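Local coordinates for uridylate kinase (Bacillus anthracis, PDB 2JJX), which catalyses the ATP-dependent phosphorylation of UMP to UDP in bacterial pyrimidine biosynthesis, and also binds nucleotide at an allosteric site, at residues A[76-88]-A[137-149]. Residues are numbered along the deposited sequence; the frame is centred on the assembly and turned at random.
Sequences RVEADNIGTLGTI and IFGGGNGQPFVTT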
loop_
_atom_site.group_PDB
_atom_site.type_symbol
_atom_site.label_atom_id
_atom_site.label_comp_id
_atom_site.label_asym_id
_atom_site.label_seq_id
_atom_site.Cartn_x
_atom_site.Cartn_y
_atom_site.Cartn_z
ATOM N N ARG A 76 -14.433 -22.073 -1.133
ATOM C CA ARG A 76 -15.361 -21.127 -0.517
ATOM C C ARG A 76 -14.748 -19.747 -0.246
ATOM O O ARG A 76 -15.379 -18.727 -0.490
ATOM C CB ARG A 76 -15.909 -21.717 0.778
ATOM C CG ARG A 76 -16.502 -20.704 1.728
ATOM C CD ARG A 76 -18.001 -20.653 1.580
ATOM N NE ARG A 76 -18.487 -19.277 1.556
ATOM C CZ ARG A 76 -19.528 -18.827 2.252
ATOM N NH1 ARG A 76 -20.219 -19.645 3.027
ATOM N NH2 ARG A 76 -19.889 -17.555 2.167
ATOM N N VAL A 77 -13.516 -19.708 0.243
ATOM C CA VAL A 77 -12.847 -18.434 0.452
ATOM C C VAL A 77 -12.637 -17.716 -0.887
ATOM O O VAL A 77 -12.714 -16.497 -0.962
ATOM C CB VAL A 77 -11.528 -18.585 1.238
ATOM C CG1 VAL A 77 -11.034 -17.227 1.672
ATOM C CG2 VAL A 77 -11.724 -19.498 2.430
ATOM N N GLU A 78 -12.403 -18.477 -1.953
ATOM C CA GLU A 78 -12.168 -17.895 -3.269
ATOM C C GLU A 78 -13.441 -17.361 -3.881
ATOM O O GLU A 78 -13.469 -16.248 -4.416
ATOM C CB GLU A 78 -11.471 -18.879 -4.204
ATOM C CG GLU A 78 -10.018 -19.137 -3.822
ATOM C CD GLU A 78 -9.377 -20.210 -4.681
ATOM O OE1 GLU A 78 -9.824 -20.380 -5.841
ATOM O OE2 GLU A 78 -8.506 -20.948 -4.166
ATOM N N ALA A 79 -14.492 -18.167 -3.792
ATOM C CA ALA A 79 -15.813 -17.750 -4.250
ATOM C C ALA A 79 -16.268 -16.443 -3.593
ATOM O O ALA A 79 -16.882 -15.590 -4.231
ATOM C CB ALA A 79 -16.829 -18.845 -3.979
ATOM N N ASP A 80 -16.000 -16.302 -2.303
ATOM C CA ASP A 80 -16.415 -15.108 -1.597
ATOM C C ASP A 80 -15.693 -13.875 -2.108
ATOM O O ASP A 80 -16.293 -12.809 -2.267
ATOM C CB ASP A 80 -16.181 -15.291 -0.104
ATOM C CG ASP A 80 -17.343 -16.009 0.574
ATOM O OD1 ASP A 80 -18.303 -16.414 -0.133
ATOM O OD2 ASP A 80 -17.323 -16.135 1.818
ATOM N N ASN A 81 -14.402 -14.038 -2.389
ATOM C CA ASN A 81 -13.583 -12.942 -2.899
ATOM C C ASN A 81 -14.156 -12.437 -4.204
ATOM O O ASN A 81 -14.082 -11.250 -4.497
ATOM C CB ASN A 81 -12.143 -13.399 -3.124
ATOM C CG ASN A 81 -11.369 -13.480 -1.836
ATOM O OD1 ASN A 81 -11.906 -13.201 -0.755
ATOM N ND2 ASN A 81 -10.121 -13.924 -1.927
ATOM N N ILE A 82 -14.690 -13.353 -5.004
ATOM C CA ILE A 82 -15.292 -12.988 -6.277
ATOM C C ILE A 82 -16.582 -12.263 -6.000
ATOM O O ILE A 82 -16.824 -11.175 -6.521
ATOM C CB ILE A 82 -15.522 -14.216 -7.167
ATOM C CG1 ILE A 82 -14.188 -14.906 -7.482
ATOM C CG2 ILE A 82 -16.266 -13.838 -8.442
ATOM C CD1 ILE A 82 -14.319 -16.225 -8.221
ATOM N N GLY A 83 -17.380 -12.855 -5.119
ATOM C CA GLY A 83 -18.661 -12.310 -4.700
ATOM C C GLY A 83 -18.532 -10.902 -4.176
ATOM O O GLY A 83 -19.377 -10.072 -4.433
ATOM N N THR A 84 -17.429 -10.636 -3.486
ATOM C CA THR A 84 -17.099 -9.342 -2.907
ATOM C C THR A 84 -16.836 -8.260 -3.955
ATOM O O THR A 84 -17.087 -7.067 -3.722
ATOM C CB THR A 84 -15.898 -9.492 -2.023
ATOM O OG1 THR A 84 -16.197 -10.339 -0.911
ATOM C CG2 THR A 84 -15.400 -8.148 -1.522
ATOM N N LEU A 85 -16.224 -8.658 -5.067
ATOM C CA LEU A 85 -15.925 -7.705 -6.135
ATOM C C LEU A 85 -17.267 -7.254 -6.707
ATOM O O LEU A 85 -17.399 -6.114 -7.167
ATOM C CB LEU A 85 -15.075 -8.360 -7.230
ATOM C CG LEU A 85 -13.580 -8.050 -7.282
ATOM C CD1 LEU A 85 -13.117 -7.506 -5.943
ATOM C CD2 LEU A 85 -12.808 -9.313 -7.634
ATOM N N GLY A 86 -18.264 -8.143 -6.635
ATOM C CA GLY A 86 -19.619 -7.864 -7.086
ATOM C C GLY A 86 -20.241 -6.691 -6.342
ATOM O O GLY A 86 -20.887 -5.839 -6.936
ATOM N N THR A 87 -20.074 -6.676 -5.022
ATOM C CA THR A 87 -20.631 -5.633 -4.165
ATOM C C THR A 87 -20.049 -4.285 -4.526
ATOM O O THR A 87 -20.738 -3.280 -4.403
ATOM C CB THR A 87 -20.454 -5.915 -2.656
ATOM O OG1 THR A 87 -19.091 -5.709 -2.256
ATOM C CG2 THR A 87 -20.878 -7.349 -2.300
ATOM N N ILE A 88 -18.769 -4.250 -4.917
ATOM C CA ILE A 88 -18.083 -2.992 -5.254
ATOM C C ILE A 88 -18.593 -2.426 -6.574
ATOM O O ILE A 88 -18.766 -1.206 -6.740
ATOM C CB ILE A 88 -16.572 -3.139 -5.228
ATOM C CG1 ILE A 88 -16.110 -3.414 -3.800
ATOM C CG2 ILE A 88 -15.885 -1.867 -5.667
ATOM C CD1 ILE A 88 -14.976 -4.347 -3.713
ATOM N N ILE A 137 -21.751 4.715 0.718
ATOM C CA ILE A 137 -21.948 3.346 0.281
ATOM C C ILE A 137 -20.737 2.526 0.610
ATOM O O ILE A 137 -19.607 2.940 0.363
ATOM C CB ILE A 137 -22.268 3.266 -1.207
ATOM C CG1 ILE A 137 -23.408 4.242 -1.553
ATOM C CG2 ILE A 137 -22.619 1.836 -1.596
ATOM C CD1 ILE A 137 -23.985 4.042 -2.952
ATOM N N PHE A 138 -20.999 1.369 1.203
ATOM C CA PHE A 138 -19.946 0.451 1.594
ATOM C C PHE A 138 -19.939 -0.767 0.682
ATOM O O PHE A 138 -20.937 -1.494 0.574
ATOM C CB PHE A 138 -20.196 0.015 3.020
ATOM C CG PHE A 138 -20.203 1.151 4.011
ATOM C CD1 PHE A 138 -21.318 1.386 4.800
ATOM C CD2 PHE A 138 -19.045 1.855 4.278
ATOM C CE1 PHE A 138 -21.297 2.333 5.764
ATOM C CE2 PHE A 138 -18.999 2.767 5.301
ATOM C CZ PHE A 138 -20.135 3.043 6.009
ATOM N N GLY A 139 -18.791 -0.983 0.044
ATOM C CA GLY A 139 -18.559 -2.099 -0.856
ATOM C C GLY A 139 -17.483 -3.019 -0.326
ATOM O O GLY A 139 -16.640 -2.594 0.452
ATOM N N GLY A 140 -17.502 -4.272 -0.764
ATOM C CA GLY A 140 -16.539 -5.275 -0.348
ATOM C C GLY A 140 -16.814 -5.745 1.064
ATOM O O GLY A 140 -15.926 -6.215 1.764
ATOM N N GLY A 141 -18.062 -5.602 1.483
ATOM C CA GLY A 141 -18.469 -5.944 2.828
ATOM C C GLY A 141 -17.502 -5.678 3.979
ATOM O O GLY A 141 -17.354 -4.567 4.460
ATOM N N ASN A 142 -16.920 -6.755 4.471
ATOM C CA ASN A 142 -16.151 -6.839 5.696
ATOM C C ASN A 142 -14.696 -7.112 5.323
ATOM O O ASN A 142 -13.810 -7.031 6.168
ATOM C CB ASN A 142 -16.669 -8.139 6.329
ATOM C CG ASN A 142 -16.402 -8.241 7.791
ATOM O OD1 ASN A 142 -16.306 -9.473 8.281
ATOM N ND2 ASN A 142 -16.432 -7.245 8.503
ATOM N N GLY A 143 -14.488 -7.629 4.116
ATOM C CA GLY A 143 -13.196 -8.123 3.700
ATOM C C GLY A 143 -13.031 -9.598 4.058
ATOM O O GLY A 143 -12.195 -10.302 3.486
ATOM N N GLN A 144 -13.864 -10.087 4.975
ATOM C CA GLN A 144 -13.801 -11.473 5.459
ATOM C C GLN A 144 -14.675 -12.512 4.730
ATOM O O GLN A 144 -15.659 -12.200 4.071
ATOM C CB GLN A 144 -14.036 -11.514 6.970
ATOM C CG GLN A 144 -13.315 -10.401 7.703
ATOM C CD GLN A 144 -11.818 -10.426 7.447
ATOM O OE1 GLN A 144 -11.159 -11.429 7.702
ATOM N NE2 GLN A 144 -11.261 -9.291 7.029
ATOM N N PRO A 145 -14.291 -13.784 4.820
ATOM C CA PRO A 145 -14.935 -14.943 4.192
ATOM C C PRO A 145 -15.953 -15.600 5.126
ATOM O O PRO A 145 -16.107 -15.216 6.275
ATOM C CB PRO A 145 -13.761 -15.898 3.955
ATOM C CG PRO A 145 -12.711 -15.459 4.982
ATOM C CD PRO A 145 -12.847 -13.985 5.026
ATOM N N PHE A 146 -16.644 -16.622 4.650
ATOM C CA PHE A 146 -17.564 -17.361 5.509
ATOM C C PHE A 146 -18.713 -16.502 5.969
ATOM O O PHE A 146 -19.516 -16.951 6.768
ATOM C CB PHE A 146 -16.841 -17.885 6.750
ATOM C CG PHE A 146 -15.512 -18.509 6.452
ATOM C CD1 PHE A 146 -14.426 -18.214 7.238
ATOM C CD2 PHE A 146 -15.342 -19.358 5.368
ATOM C CE1 PHE A 146 -13.207 -18.767 6.984
ATOM C CE2 PHE A 146 -14.115 -19.859 5.091
ATOM C CZ PHE A 146 -13.054 -19.609 5.934
ATOM N N VAL A 147 -18.785 -15.261 5.510
ATOM C CA VAL A 147 -19.841 -14.375 5.973
ATOM C C VAL A 147 -20.676 -13.823 4.830
ATOM O O VAL A 147 -20.237 -13.724 3.695
ATOM C CB VAL A 147 -19.244 -13.246 6.779
ATOM C CG1 VAL A 147 -19.221 -11.998 5.966
ATOM C CG2 VAL A 147 -20.012 -13.062 8.034
ATOM N N THR A 148 -21.921 -13.514 5.146
ATOM C CA THR A 148 -22.900 -12.996 4.201
ATOM C C THR A 148 -22.917 -11.473 4.302
ATOM O O THR A 148 -22.354 -10.881 5.216
ATOM C CB THR A 148 -24.299 -13.544 4.564
ATOM O OG1 THR A 148 -24.286 -14.973 4.539
ATOM C CG2 THR A 148 -25.356 -13.034 3.614
ATOM N N THR A 149 -23.705 -10.855 3.442
ATOM C CA THR A 149 -23.927 -9.417 3.472
ATOM C C THR A 149 -24.499 -8.952 4.819
ATOM O O THR A 149 -24.284 -7.819 5.228
ATOM C CB THR A 149 -24.917 -9.043 2.346
ATOM O OG1 THR A 149 -24.499 -9.632 1.108
ATOM C CG2 THR A 149 -25.034 -7.548 2.177
HETATM O O HOH W 1 -21.502 -19.433 5.335
#
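One face of the Arg76 guanidinium is covered by CA of Phe146, 4.0 Å above the plane and over its centre, while the carboxylate of Asp80, one helical turn on, meets its edge in plane. The Phe146 ring stands nearly perpendicular to the guanidinium, at 82°: Pro145 CB lies over one ring face, CG of Arg76 approaches the ring edge, and CG2 of Val77 comes obliquely to within 3.6 Å of Phe146 CE2. The other methyl of Val77, CG1, runs alongside the proline and reaches Pro145 CB at 3.8 Å, so the two branches divide between neighbouring residues. Asp80 joins charge to backbone. It forms a salt bridge with Arg76 within the helix, in which Asp80 OD1 receives Arg76 NH2 on the syn lone pair at 3.0 Å, and its OD2 takes the N-H of Phe146, met nearly along the C-O axis, although the 134° angle at hydrogen shows a bent bond. The carboxylate thus links the guanidinium to the backbone of the loop at Phe146.

Further along the helix, Thr87 OG1 sits between backbone N and carbonyl carbon (chi1 74°), where it bonds back to Thr84 O and accepts the N-H of Gly140 at 2.6 Å, a value to read cautiously at 2.82 Å resolution. Thr84 CG2 and Ile88 CG1 pack against the bare backbone of Gly140, the first residue of a type II' turn that ends at Gly143, with Gly141 and Asn142 at its centre. Phe146 also meets the ring of Tyr216 of a second subunit, placing this end of the contact at a subunit interface. Helix 76-101 thereby packs on the glycine-rich loop that follows the C-terminal end of strand 135-139, in the parallel part of the central sheet of the amino acid kinase fold.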